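HpcE (PDB 1WZO) probably catalyses an isomerisation of 2-hydroxyhepta-2,4-diene-1,7-dioate, a ring-cleavage intermediate in homoprotocatechuate breakdown. Local coordinates at residues B[47-52]-B[209-214]; B[76-81]-B[150-155]; B[94-99]-B[125-130]; B[102-107]-B[203-208]. All coordinates share one frame; numbering follows the deposited sequence.

Contact 1: residues B[47-52]-B[209-214]; sequences LGVALN and DVLLTG
Leu47 and Leu211 form a parallel bridge between strand 46-50 and strand 210-212, a buried pairing in the fumarylacetoacetate hydrolase fold. Over these short segments the two strand axes approach to 4.6 Å and run 16° apart. Leu47 binds through both ends of its backbone: Leu47 N donates to Val210 O over 2.9 Å, and Leu212 N donates to Leu47 O over 2.8 Å. Leu47 O also receives a CA-H...O contact from Leu211 CA at 3.4 Å, while Trp72 of the second subunit packs on the Leu47 side chain. Beyond the bridge, Val49 CG2 meets Leu211 CD1, 4.1 Å away. The chain then turns, and Asn52 closes the end of the pair with its amide: ND2 donates to Thr213 O at 2.9 Å. CG of Asn52 is anti to its backbone N (chi1 -164°), which brings the amide alongside the strand end; Thr213 O lies close to the amide plane. At Gly214, with phi 95°, a CB would meet both the preceding carbonyl oxygen and Asn52 CB, so glycine permits this close approach. Asn52 OD1 accepts from Tyr190 N, and Thr213 OG1 bonds to Leu100 O. Leu195 of helix 192-200 packs on both Val49 and Leu211, strand 69-73 adjoins strand 46-50, and strand 94-104 flanks 210-212.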
loop_
_atom_site.group_PDB
_atom_site.type_symbol
_atom_site.label_atom_id
_atom_site.label_comp_id
_atom_site.label_asym_id
_atom_site.label_seq_id
_atom_site.Cartn_x
_atom_site.Cartn_y
_atom_site.Cartn_z
ATOM N N LEU B 47 -15.825 -4.337 -9.692
ATOM C CA LEU B 47 -16.579 -5.177 -10.614
ATOM C C LEU B 47 -17.893 -4.499 -10.955
ATOM O O LEU B 47 -18.515 -3.879 -10.096
ATOM C CB LEU B 47 -16.898 -6.542 -10.003
ATOM C CG LEU B 47 -15.741 -7.496 -9.712
ATOM C CD1 LEU B 47 -15.148 -7.163 -8.354
ATOM C CD2 LEU B 47 -16.248 -8.936 -9.715
ATOM N N GLY B 48 -18.314 -4.625 -12.208
ATOM C CA GLY B 48 -19.573 -4.037 -12.629
ATOM C C GLY B 48 -20.461 -5.150 -13.153
ATOM O O GLY B 48 -19.997 -6.281 -13.344
ATOM N N VAL B 49 -21.739 -4.850 -13.372
ATOM C CA VAL B 49 -22.669 -5.846 -13.889
ATOM C C VAL B 49 -23.336 -5.237 -15.104
ATOM O O VAL B 49 -23.836 -4.118 -15.046
ATOM C CB VAL B 49 -23.751 -6.207 -12.849
ATOM C CG1 VAL B 49 -24.565 -7.404 -13.324
ATOM C CG2 VAL B 49 -23.101 -6.507 -11.518
ATOM N N ALA B 50 -23.328 -5.964 -16.215
ATOM C CA ALA B 50 -23.941 -5.464 -17.434
ATOM C C ALA B 50 -25.387 -5.942 -17.487
ATOM O O ALA B 50 -25.741 -6.936 -16.855
ATOM C CB ALA B 50 -23.176 -5.973 -18.653
ATOM N N LEU B 51 -26.214 -5.224 -18.238
ATOM C CA LEU B 51 -27.620 -5.583 -18.396
ATOM C C LEU B 51 -28.299 -5.933 -17.077
ATOM O O LEU B 51 -28.842 -7.033 -16.928
ATOM C CB LEU B 51 -27.751 -6.774 -19.351
ATOM C CG LEU B 51 -27.078 -6.684 -20.728
ATOM C CD1 LEU B 51 -27.419 -7.939 -21.531
ATOM C CD2 LEU B 51 -27.544 -5.431 -21.470
ATOM N N ASN B 52 -28.270 -5.007 -16.119
ATOM C CA ASN B 52 -28.901 -5.254 -14.829
ATOM C C ASN B 52 -30.168 -4.426 -14.607
ATOM O O ASN B 52 -30.665 -4.339 -13.487
ATOM C CB ASN B 52 -27.915 -4.996 -13.686
ATOM C CG ASN B 52 -28.386 -5.596 -12.378
ATOM O OD1 ASN B 52 -28.880 -6.720 -12.354
ATOM N ND2 ASN B 52 -28.224 -4.860 -11.282
ATOM N N ASP B 209 -13.402 -2.762 -1.715
ATOM C CA ASP B 209 -13.619 -3.282 -3.061
ATOM C C ASP B 209 -14.930 -2.609 -3.460
ATOM O O ASP B 209 -15.727 -2.231 -2.590
ATOM C CB ASP B 209 -13.787 -4.803 -3.067
ATOM C CG ASP B 209 -12.451 -5.539 -3.074
ATOM O OD1 ASP B 209 -11.407 -4.871 -3.227
ATOM O OD2 ASP B 209 -12.449 -6.780 -2.940
ATOM N N VAL B 210 -15.173 -2.465 -4.758
ATOM C CA VAL B 210 -16.382 -1.776 -5.214
ATOM C C VAL B 210 -17.226 -2.558 -6.214
ATOM O O VAL B 210 -16.697 -3.223 -7.110
ATOM C CB VAL B 210 -16.011 -0.416 -5.866
ATOM C CG1 VAL B 210 -17.263 0.270 -6.423
ATOM C CG2 VAL B 210 -15.307 0.475 -4.844
ATOM N N LEU B 211 -18.545 -2.468 -6.049
ATOM C CA LEU B 211 -19.483 -3.124 -6.946
ATOM C C LEU B 211 -20.302 -2.057 -7.649
ATOM O O LEU B 211 -20.921 -1.212 -6.994
ATOM C CB LEU B 211 -20.419 -4.054 -6.163
ATOM C CG LEU B 211 -21.643 -4.596 -6.917
ATOM C CD1 LEU B 211 -21.202 -5.497 -8.065
ATOM C CD2 LEU B 211 -22.532 -5.365 -5.946
ATOM N N LEU B 212 -20.280 -2.080 -8.980
ATOM C CA LEU B 212 -21.051 -1.145 -9.794
ATOM C C LEU B 212 -22.300 -1.943 -10.139
ATOM O O LEU B 212 -22.213 -3.057 -10.660
ATOM C CB LEU B 212 -20.276 -0.766 -11.059
ATOM C CG LEU B 212 -18.896 -0.148 -10.801
ATOM C CD1 LEU B 212 -18.231 0.199 -12.128
ATOM C CD2 LEU B 212 -19.040 1.093 -9.925
ATOM N N THR B 213 -23.465 -1.371 -9.864
ATOM C CA THR B 213 -24.715 -2.088 -10.061
ATOM C C THR B 213 -25.457 -1.969 -11.387
ATOM O O THR B 213 -26.554 -2.504 -11.530
ATOM C CB THR B 213 -25.668 -1.753 -8.899
ATOM O OG1 THR B 213 -25.871 -0.334 -8.841
ATOM C CG2 THR B 213 -25.051 -2.219 -7.573
ATOM N N GLY B 214 -24.867 -1.285 -12.357
ATOM C CA GLY B 214 -25.509 -1.166 -13.654
ATOM C C GLY B 214 -26.319 0.100 -13.836
ATOM O O GLY B 214 -26.380 0.944 -12.939
#

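Contact 2: residues B[76-81]-B[150-155]; sequences TSLLPH and TFLPLG
A water molecule is held by three backbone groups from the two segments: it donates to Leu78 O at 2.6 Å and to Thr76 O at 2.9 Å, and accepts a weak bond from Thr150 N. It thus links the 3-10 turn and Leu78 to the loop at Thr150. Direct pairing starts with Leu152 N donating to Ser77 O over 2.8 Å. The short strand 78-79 runs parallel to strand 152-159, with Leu78 opposite Leu152 and Leu79 opposite Pro153, and the other edge of 152-159 bonds to strand 120-131 through Asn127 and Ile125, in the fumarylacetoacetate hydrolase C-terminal family fold. Leu79 uses both backbone groups, its N donating to Leu152 O at 3.1 Å and its O accepting from Leu154 N at 2.8 Å. Pro153 has no N-H, but its CA-H approaches Leu79 O. On one face, Leu78 CD2 lies beside Leu154 CD2 (3.7 Å) and Leu152 CD2 (3.9 Å), all three side chains pointing the same way. On the other, Leu79 CD2 meets the Pro153 ring at CG, near Val85. A second water bridges His81 N and Leu154 O, while His81 ND1 accepts from Glu239 N and NE2 binds a glycerol, probably from the crystallisation liquor.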
loop_
_atom_site.group_PDB
_atom_site.type_symbol
_atom_site.label_atom_id
_atom_site.label_comp_id
_atom_site.label_asym_id
_atom_site.label_seq_id
_atom_site.Cartn_x
_atom_site.Cartn_y
_atom_site.Cartn_z
ATOM N N THR B 76 -7.054 2.357 -12.842
ATOM C CA THR B 76 -6.579 3.469 -13.657
ATOM C C THR B 76 -7.714 4.219 -14.367
ATOM O O THR B 76 -7.490 5.275 -14.954
ATOM C CB THR B 76 -5.517 3.016 -14.703
ATOM O OG1 THR B 76 -5.882 1.741 -15.239
ATOM C CG2 THR B 76 -4.130 2.918 -14.055
ATOM N N SER B 77 -8.929 3.675 -14.327
ATOM C CA SER B 77 -10.064 4.373 -14.924
ATOM C C SER B 77 -10.623 5.370 -13.901
ATOM O O SER B 77 -11.317 6.317 -14.261
ATOM C CB SER B 77 -11.183 3.400 -15.337
ATOM O OG SER B 77 -11.643 2.618 -14.252
ATOM N N LEU B 78 -10.315 5.156 -12.624
ATOM C CA LEU B 78 -10.828 6.030 -11.565
ATOM C C LEU B 78 -10.514 7.508 -11.751
ATOM O O LEU B 78 -9.395 7.895 -12.105
ATOM C CB LEU B 78 -10.321 5.559 -10.198
ATOM C CG LEU B 78 -10.917 4.240 -9.693
ATOM C CD1 LEU B 78 -10.051 3.679 -8.570
ATOM C CD2 LEU B 78 -12.353 4.472 -9.212
ATOM N N LEU B 79 -11.524 8.337 -11.500
ATOM C CA LEU B 79 -11.392 9.777 -11.635
ATOM C C LEU B 79 -12.219 10.449 -10.543
ATOM O O LEU B 79 -13.344 10.041 -10.276
ATOM C CB LEU B 79 -11.902 10.219 -13.008
ATOM C CG LEU B 79 -11.681 11.687 -13.383
ATOM C CD1 LEU B 79 -10.200 11.936 -13.687
ATOM C CD2 LEU B 79 -12.540 12.026 -14.610
ATOM N N PRO B 80 -11.675 11.492 -9.904
ATOM C CA PRO B 80 -12.435 12.164 -8.850
ATOM C C PRO B 80 -13.461 13.159 -9.374
ATOM O O PRO B 80 -13.451 13.537 -10.552
ATOM C CB PRO B 80 -11.347 12.862 -8.046
ATOM C CG PRO B 80 -10.411 13.302 -9.130
ATOM C CD PRO B 80 -10.316 12.055 -10.006
ATOM N N HIS B 81 -14.340 13.575 -8.472
ATOM C CA HIS B 81 -15.359 14.571 -8.760
ATOM C C HIS B 81 -14.591 15.779 -9.298
ATOM O O HIS B 81 -13.540 16.133 -8.761
ATOM C CB HIS B 81 -16.082 14.914 -7.449
ATOM C CG HIS B 81 -17.050 16.053 -7.549
ATOM N ND1 HIS B 81 -18.057 16.099 -8.490
ATOM C CD2 HIS B 81 -17.192 17.168 -6.791
ATOM C CE1 HIS B 81 -18.777 17.193 -8.307
ATOM N NE2 HIS B 81 -18.273 17.859 -7.282
ATOM N N THR B 150 -9.522 7.362 -17.019
ATOM C CA THR B 150 -10.554 8.357 -16.694
ATOM C C THR B 150 -11.994 7.930 -16.952
ATOM O O THR B 150 -12.906 8.741 -16.782
ATOM C CB THR B 150 -10.365 9.722 -17.427
ATOM O OG1 THR B 150 -10.792 9.614 -18.793
ATOM C CG2 THR B 150 -8.914 10.185 -17.355
ATOM N N PHE B 151 -12.214 6.678 -17.339
ATOM C CA PHE B 151 -13.576 6.238 -17.612
ATOM C C PHE B 151 -14.404 5.808 -16.405
ATOM O O PHE B 151 -15.450 5.175 -16.564
ATOM C CB PHE B 151 -13.596 5.134 -18.679
ATOM C CG PHE B 151 -13.814 5.653 -20.080
ATOM C CD1 PHE B 151 -14.496 4.887 -21.022
ATOM C CD2 PHE B 151 -13.364 6.922 -20.445
ATOM C CE1 PHE B 151 -14.737 5.379 -22.315
ATOM C CE2 PHE B 151 -13.595 7.425 -21.731
ATOM C CZ PHE B 151 -14.284 6.652 -22.666
ATOM N N LEU B 152 -13.947 6.142 -15.202
ATOM C CA LEU B 152 -14.731 5.811 -14.018
ATOM C C LEU B 152 -14.768 6.905 -12.959
ATOM O O LEU B 152 -14.150 6.789 -11.899
ATOM C CB LEU B 152 -14.281 4.490 -13.370
ATOM C CG LEU B 152 -15.185 4.043 -12.205
ATOM C CD1 LEU B 152 -16.645 4.006 -12.675
ATOM C CD2 LEU B 152 -14.761 2.653 -11.689
ATOM N N PRO B 153 -15.453 8.017 -13.259
ATOM C CA PRO B 153 -15.526 9.069 -12.242
ATOM C C PRO B 153 -16.178 8.384 -11.035
ATOM O O PRO B 153 -17.040 7.524 -11.208
ATOM C CB PRO B 153 -16.442 10.101 -12.892
ATOM C CG PRO B 153 -16.025 10.017 -14.349
ATOM C CD PRO B 153 -15.887 8.516 -14.578
ATOM N N LEU B 154 -15.761 8.733 -9.827
ATOM C CA LEU B 154 -16.326 8.094 -8.645
ATOM C C LEU B 154 -16.353 9.058 -7.470
ATOM O O LEU B 154 -15.336 9.664 -7.131
ATOM C CB LEU B 154 -15.507 6.850 -8.267
ATOM C CG LEU B 154 -16.058 5.950 -7.155
ATOM C CD1 LEU B 154 -17.203 5.125 -7.708
ATOM C CD2 LEU B 154 -14.968 5.022 -6.623
ATOM N N GLY B 155 -17.524 9.194 -6.853
ATOM C CA GLY B 155 -17.653 10.083 -5.711
ATOM C C GLY B 155 -18.909 10.933 -5.795
ATOM O O GLY B 155 -19.891 10.531 -6.418
HETATM O O HOH W 1 -8.189 8.022 -14.437
HETATM O O HOH W 2 -14.540 12.006 -6.144
#

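Contact 3: residues B[94-99]-B[125-130]; sequences VHYEVE and IANDLV
Val130, Glu97 and Asp128 bury the most surface where segments 94-99 and 125-130 pair antiparallel. Val130 pairs with His95 through two bonds, His95 N to Val130 O at 2.9 Å and Val130 N to His95 O at 3.0 Å, while its CG1 methyl lies 3.8 Å from Glu97 OE1. Regular pairing breaks beyond it, at the inverse gamma turn centred on Asp128, and resumes with two backbone bonds between Glu99 and Ala126. In the break, Asp128 N donates to Glu97 O at 2.9 Å. A side chain supplies the other bond: Asn127 OD1 accepts from Glu97 N at 3.1 Å, with Asn127 CG anti to its backbone N (chi1 -172°). A leucine here would probably leave Glu97 N without this acceptor and allow the backbone at the break to shift. Glu97 and Asp128 point the same way side by side, their carboxylate planes 84° apart, and OE2 of Glu97 comes within 3.1 Å of OD2 of Asp128. Glu99 OE2, from the same strand as Glu97, also comes within 3.2 Å of Asp128 OD2. Lys146 bridges to Asp128 OD2 and Lys73 to OD1, supplying opposite charge. Three converging carboxylates, two from an E-x-E strand motif and one from the neighbouring strand, with these lysines beside Asp128, are consistent with a divalent-metal site as in fumarylacetoacetate hydrolase relatives.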
loop_
_atom_site.group_PDB
_atom_site.type_symbol
_atom_site.label_atom_id
_atom_site.label_comp_id
_atom_site.label_asym_id
_atom_site.label_seq_id
_atom_site.Cartn_x
_atom_site.Cartn_y
_atom_site.Cartn_z
ATOM N N VAL B 94 -19.731 7.545 -27.459
ATOM C CA VAL B 94 -19.312 7.457 -26.059
ATOM C C VAL B 94 -20.518 7.799 -25.184
ATOM O O VAL B 94 -21.200 8.794 -25.423
ATOM C CB VAL B 94 -18.165 8.439 -25.757
ATOM C CG1 VAL B 94 -17.788 8.372 -24.281
ATOM C CG2 VAL B 94 -16.964 8.101 -26.617
ATOM N N HIS B 95 -20.771 6.970 -24.177
ATOM C CA HIS B 95 -21.915 7.149 -23.284
ATOM C C HIS B 95 -21.558 7.146 -21.805
ATOM O O HIS B 95 -20.636 6.443 -21.375
ATOM C CB HIS B 95 -22.924 6.022 -23.512
ATOM C CG HIS B 95 -23.529 6.009 -24.880
ATOM N ND1 HIS B 95 -24.819 6.430 -25.127
ATOM C CD2 HIS B 95 -23.023 5.625 -26.075
ATOM C CE1 HIS B 95 -25.080 6.306 -26.416
ATOM N NE2 HIS B 95 -24.006 5.820 -27.014
ATOM N N TYR B 96 -22.296 7.933 -21.023
ATOM C CA TYR B 96 -22.093 7.953 -19.582
ATOM C C TYR B 96 -23.027 6.855 -19.086
ATOM O O TYR B 96 -23.898 6.397 -19.829
ATOM C CB TYR B 96 -22.510 9.309 -18.975
ATOM C CG TYR B 96 -24.013 9.564 -18.981
ATOM C CD1 TYR B 96 -24.873 8.826 -18.162
ATOM C CD2 TYR B 96 -24.581 10.489 -19.863
ATOM C CE1 TYR B 96 -26.260 8.990 -18.227
ATOM C CE2 TYR B 96 -25.971 10.662 -19.935
ATOM C CZ TYR B 96 -26.799 9.905 -19.119
ATOM O OH TYR B 96 -28.168 10.034 -19.212
ATOM N N GLU B 97 -22.841 6.417 -17.848
ATOM C CA GLU B 97 -23.710 5.407 -17.252
ATOM C C GLU B 97 -23.801 5.712 -15.762
ATOM O O GLU B 97 -22.843 5.493 -15.021
ATOM C CB GLU B 97 -23.167 3.982 -17.475
ATOM C CG GLU B 97 -23.324 3.481 -18.913
ATOM C CD GLU B 97 -23.099 1.979 -19.072
ATOM O OE1 GLU B 97 -23.246 1.474 -20.207
ATOM O OE2 GLU B 97 -22.779 1.302 -18.077
ATOM N N VAL B 98 -24.943 6.237 -15.319
ATOM C CA VAL B 98 -25.102 6.554 -13.903
ATOM C C VAL B 98 -25.427 5.283 -13.124
ATOM O O VAL B 98 -26.410 4.595 -13.404
ATOM C CB VAL B 98 -26.203 7.646 -13.674
ATOM C CG1 VAL B 98 -27.534 7.198 -14.251
ATOM C CG2 VAL B 98 -26.322 7.955 -12.190
ATOM N N GLU B 99 -24.584 4.956 -12.150
ATOM C CA GLU B 99 -24.795 3.742 -11.377
ATOM C C GLU B 99 -24.522 3.898 -9.897
ATOM O O GLU B 99 -23.653 4.671 -9.482
ATOM C CB GLU B 99 -23.902 2.607 -11.915
ATOM C CG GLU B 99 -23.824 2.539 -13.433
ATOM C CD GLU B 99 -23.172 1.259 -13.943
ATOM O OE1 GLU B 99 -22.624 0.490 -13.127
ATOM O OE2 GLU B 99 -23.209 1.023 -15.166
ATOM N N ILE B 125 -21.522 7.462 -5.941
ATOM C CA ILE B 125 -22.009 7.529 -7.314
ATOM C C ILE B 125 -20.876 7.183 -8.279
ATOM O O ILE B 125 -19.719 7.524 -8.035
ATOM C CB ILE B 125 -22.496 8.951 -7.671
ATOM C CG1 ILE B 125 -23.572 9.410 -6.681
ATOM C CG2 ILE B 125 -23.019 8.979 -9.103
ATOM C CD1 ILE B 125 -23.853 10.901 -6.759
ATOM N N ALA B 126 -21.219 6.512 -9.374
ATOM C CA ALA B 126 -20.229 6.156 -10.382
ATOM C C ALA B 126 -20.739 6.500 -11.770
ATOM O O ALA B 126 -21.938 6.430 -12.043
ATOM C CB ALA B 126 -19.912 4.660 -10.316
ATOM N N ASN B 127 -19.818 6.897 -12.636
ATOM C CA ASN B 127 -20.142 7.182 -14.023
ATOM C C ASN B 127 -19.353 6.101 -14.778
ATOM O O ASN B 127 -18.158 6.261 -15.037
ATOM C CB ASN B 127 -19.652 8.573 -14.426
ATOM C CG ASN B 127 -20.144 8.971 -15.799
ATOM O OD1 ASN B 127 -20.567 8.116 -16.581
ATOM N ND2 ASN B 127 -20.090 10.267 -16.105
ATOM N N ASP B 128 -20.020 4.996 -15.102
ATOM C CA ASP B 128 -19.377 3.871 -15.787
ATOM C C ASP B 128 -19.403 4.073 -17.301
ATOM O O ASP B 128 -20.175 3.438 -18.019
ATOM C CB ASP B 128 -20.087 2.571 -15.378
ATOM C CG ASP B 128 -19.539 1.350 -16.084
ATOM O OD1 ASP B 128 -18.314 1.293 -16.314
ATOM O OD2 ASP B 128 -20.336 0.438 -16.394
ATOM N N LEU B 129 -18.541 4.968 -17.771
ATOM C CA LEU B 129 -18.467 5.307 -19.187
ATOM C C LEU B 129 -18.106 4.147 -20.103
ATOM O O LEU B 129 -17.465 3.170 -19.700
ATOM C CB LEU B 129 -17.485 6.468 -19.394
ATOM C CG LEU B 129 -17.949 7.829 -18.854
ATOM C CD1 LEU B 129 -16.890 8.436 -17.935
ATOM C CD2 LEU B 129 -18.242 8.764 -20.023
ATOM N N VAL B 130 -18.538 4.257 -21.349
ATOM C CA VAL B 130 -18.257 3.228 -22.331
ATOM C C VAL B 130 -18.130 3.844 -23.714
ATOM O O VAL B 130 -18.824 4.811 -24.044
ATOM C CB VAL B 130 -19.375 2.150 -22.364
ATOM C CG1 VAL B 130 -20.730 2.799 -22.670
ATOM C CG2 VAL B 130 -19.056 1.104 -23.432
#

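Contact 4: residues B[102-107]-B[203-208]; sequences VVVGRP and MTLEPY
The rings of Pro107 and Pro207 cross obliquely, Pro107 CD lying 3.9 Å from Pro207 CG and Pro107 CG equally far from Pro207 CD. Pro207 CB and CG also lie against Gly105 O, CG at 3.6 Å. An alanine in place of Pro207 would probably open a gap beside the Pro107 ring and leave the loop backbone less restrained. Val104 points at the loop: its CB and CG1 sit against Glu206 O, CG1 at 3.5 Å, and CG2 meets Leu205 CB at 4.2 Å. With CG1 anti to the backbone N (chi1 177°), the two methyls divide between these neighbours. The contact joins strand 94-104 to the loop leading from helix 192-200 into strand 210-212, where the end of the first strand meets the start of the second, with a backbone bond between Val104 and Asp209. Tyr208 N donates to Val104 O at 2.8 Å, nearly straight at 176°. Beside that bond, Val103 CG1 approaches Tyr208 CD2 to 4.3 Å. A CA-H...O contact from Pro107 CA to Leu205 O, 3.3 Å, lies at the far end. Leu205 also packs on Leu196 and Ile199 of the helix, and Glu25 of the fourth subunit packs on Pro107.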
loop_
_atom_site.group_PDB
_atom_site.type_symbol
_atom_site.label_atom_id
_atom_site.label_comp_id
_atom_site.label_asym_id
_atom_site.label_seq_id
_atom_site.Cartn_x
_atom_site.Cartn_y
_atom_site.Cartn_z
ATOM N N VAL B 102 -21.433 0.350 -4.701
ATOM C CA VAL B 102 -21.458 -0.220 -3.360
ATOM C C VAL B 102 -20.043 -0.480 -2.868
ATOM O O VAL B 102 -19.247 -1.127 -3.556
ATOM C CB VAL B 102 -22.243 -1.547 -3.361
ATOM C CG1 VAL B 102 -22.350 -2.107 -1.948
ATOM C CG2 VAL B 102 -23.622 -1.320 -3.972
ATOM N N VAL B 103 -19.737 0.022 -1.676
ATOM C CA VAL B 103 -18.407 -0.140 -1.098
ATOM C C VAL B 103 -18.403 -1.183 0.011
ATOM O O VAL B 103 -19.112 -1.046 1.006
ATOM C CB VAL B 103 -17.900 1.203 -0.534
ATOM C CG1 VAL B 103 -16.438 1.079 -0.104
ATOM C CG2 VAL B 103 -18.066 2.295 -1.589
ATOM N N VAL B 104 -17.598 -2.226 -0.166
ATOM C CA VAL B 104 -17.491 -3.309 0.805
ATOM C C VAL B 104 -16.774 -2.843 2.072
ATOM O O VAL B 104 -15.753 -2.164 1.994
ATOM C CB VAL B 104 -16.734 -4.515 0.193
ATOM C CG1 VAL B 104 -16.562 -5.609 1.223
ATOM C CG2 VAL B 104 -17.514 -5.054 -1.011
ATOM N N GLY B 105 -17.314 -3.216 3.233
ATOM C CA GLY B 105 -16.721 -2.812 4.499
ATOM C C GLY B 105 -16.048 -3.913 5.300
ATOM O O GLY B 105 -15.211 -3.636 6.168
ATOM N N ARG B 106 -16.422 -5.159 5.033
ATOM C CA ARG B 106 -15.840 -6.312 5.718
ATOM C C ARG B 106 -15.593 -7.433 4.723
ATOM O O ARG B 106 -16.325 -7.563 3.750
ATOM C CB ARG B 106 -16.773 -6.825 6.819
ATOM C CG ARG B 106 -16.836 -5.937 8.054
ATOM C CD ARG B 106 -17.555 -6.646 9.192
ATOM N NE ARG B 106 -18.977 -6.832 8.923
ATOM C CZ ARG B 106 -19.636 -7.969 9.123
ATOM N NH1 ARG B 106 -19.001 -9.039 9.589
ATOM N NH2 ARG B 106 -20.935 -8.033 8.872
ATOM N N PRO B 107 -14.561 -8.262 4.961
ATOM C CA PRO B 107 -14.240 -9.376 4.061
ATOM C C PRO B 107 -15.455 -10.260 3.799
ATOM O O PRO B 107 -16.131 -10.694 4.735
ATOM C CB PRO B 107 -13.138 -10.117 4.813
ATOM C CG PRO B 107 -12.443 -9.019 5.544
ATOM C CD PRO B 107 -13.602 -8.207 6.078
ATOM N N MET B 203 -15.330 -15.494 -5.149
ATOM C CA MET B 203 -14.293 -14.470 -5.055
ATOM C C MET B 203 -14.370 -13.715 -3.734
ATOM O O MET B 203 -15.408 -13.150 -3.406
ATOM C CB MET B 203 -14.460 -13.473 -6.208
ATOM C CG MET B 203 -13.436 -12.346 -6.241
ATOM S SD MET B 203 -13.830 -11.069 -7.457
ATOM C CE MET B 203 -13.945 -12.034 -8.960
ATOM N N THR B 204 -13.273 -13.691 -2.984
ATOM C CA THR B 204 -13.256 -12.973 -1.715
ATOM C C THR B 204 -13.256 -11.460 -1.941
ATOM O O THR B 204 -12.364 -10.927 -2.606
ATOM C CB THR B 204 -12.010 -13.339 -0.882
ATOM O OG1 THR B 204 -12.027 -14.739 -0.594
ATOM C CG2 THR B 204 -11.996 -12.558 0.437
ATOM N N LEU B 205 -14.261 -10.766 -1.408
ATOM C CA LEU B 205 -14.306 -9.313 -1.552
ATOM C C LEU B 205 -13.703 -8.737 -0.282
ATOM O O LEU B 205 -14.016 -9.179 0.823
ATOM C CB LEU B 205 -15.743 -8.813 -1.742
ATOM C CG LEU B 205 -16.448 -9.308 -3.009
ATOM C CD1 LEU B 205 -17.859 -8.744 -3.069
ATOM C CD2 LEU B 205 -15.654 -8.886 -4.242
ATOM N N GLU B 206 -12.830 -7.753 -0.441
ATOM C CA GLU B 206 -12.153 -7.152 0.696
ATOM C C GLU B 206 -12.643 -5.733 0.940
ATOM O O GLU B 206 -13.248 -5.119 0.058
ATOM C CB GLU B 206 -10.641 -7.148 0.429
ATOM C CG GLU B 206 -10.113 -8.514 -0.018
ATOM C CD GLU B 206 -8.663 -8.484 -0.474
ATOM O OE1 GLU B 206 -8.279 -7.548 -1.208
ATOM O OE2 GLU B 206 -7.910 -9.411 -0.118
ATOM N N PRO B 207 -12.397 -5.192 2.149
ATOM C CA PRO B 207 -12.830 -3.824 2.456
ATOM C C PRO B 207 -12.313 -2.866 1.381
ATOM O O PRO B 207 -11.151 -2.936 0.983
ATOM C CB PRO B 207 -12.191 -3.559 3.818
ATOM C CG PRO B 207 -12.246 -4.921 4.471
ATOM C CD PRO B 207 -11.786 -5.829 3.332
ATOM N N TYR B 208 -13.196 -1.988 0.922
ATOM C CA TYR B 208 -12.919 -0.995 -0.110
ATOM C C TYR B 208 -13.017 -1.499 -1.544
ATOM O O TYR B 208 -12.755 -0.751 -2.489
ATOM C CB TYR B 208 -11.587 -0.287 0.153
ATOM C CG TYR B 208 -11.648 0.508 1.440
ATOM C CD1 TYR B 208 -10.885 0.143 2.547
ATOM C CD2 TYR B 208 -12.547 1.567 1.580
ATOM C CE1 TYR B 208 -11.021 0.809 3.771
ATOM C CE2 TYR B 208 -12.692 2.239 2.795
ATOM C CZ TYR B 208 -11.928 1.852 3.886
ATOM O OH TYR B 208 -12.074 2.501 5.093
#

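Contacts 1, 2 and 3 are buried, their centres 8 to 9 Å from the chain centre, whereas contact 4 lies about 15 Å out and is only partly buried. Strand 94-104 runs through contacts 3 and 4, and strand 210-212 of contact 1 lies beside it, with Leu211 O to Val102 N and Asp209 O to Val104 N at bonding distance. Contact 2 joins contact 3 through strands 152-159 and 120-131. Parallel pairing marks contacts 1 and 2, antiparallel pairing contact 3. Leucine packing and waters in contact 2 contrast with the carboxylate cluster of contact 3, while contact 4 relies on prolines and a single backbone bond.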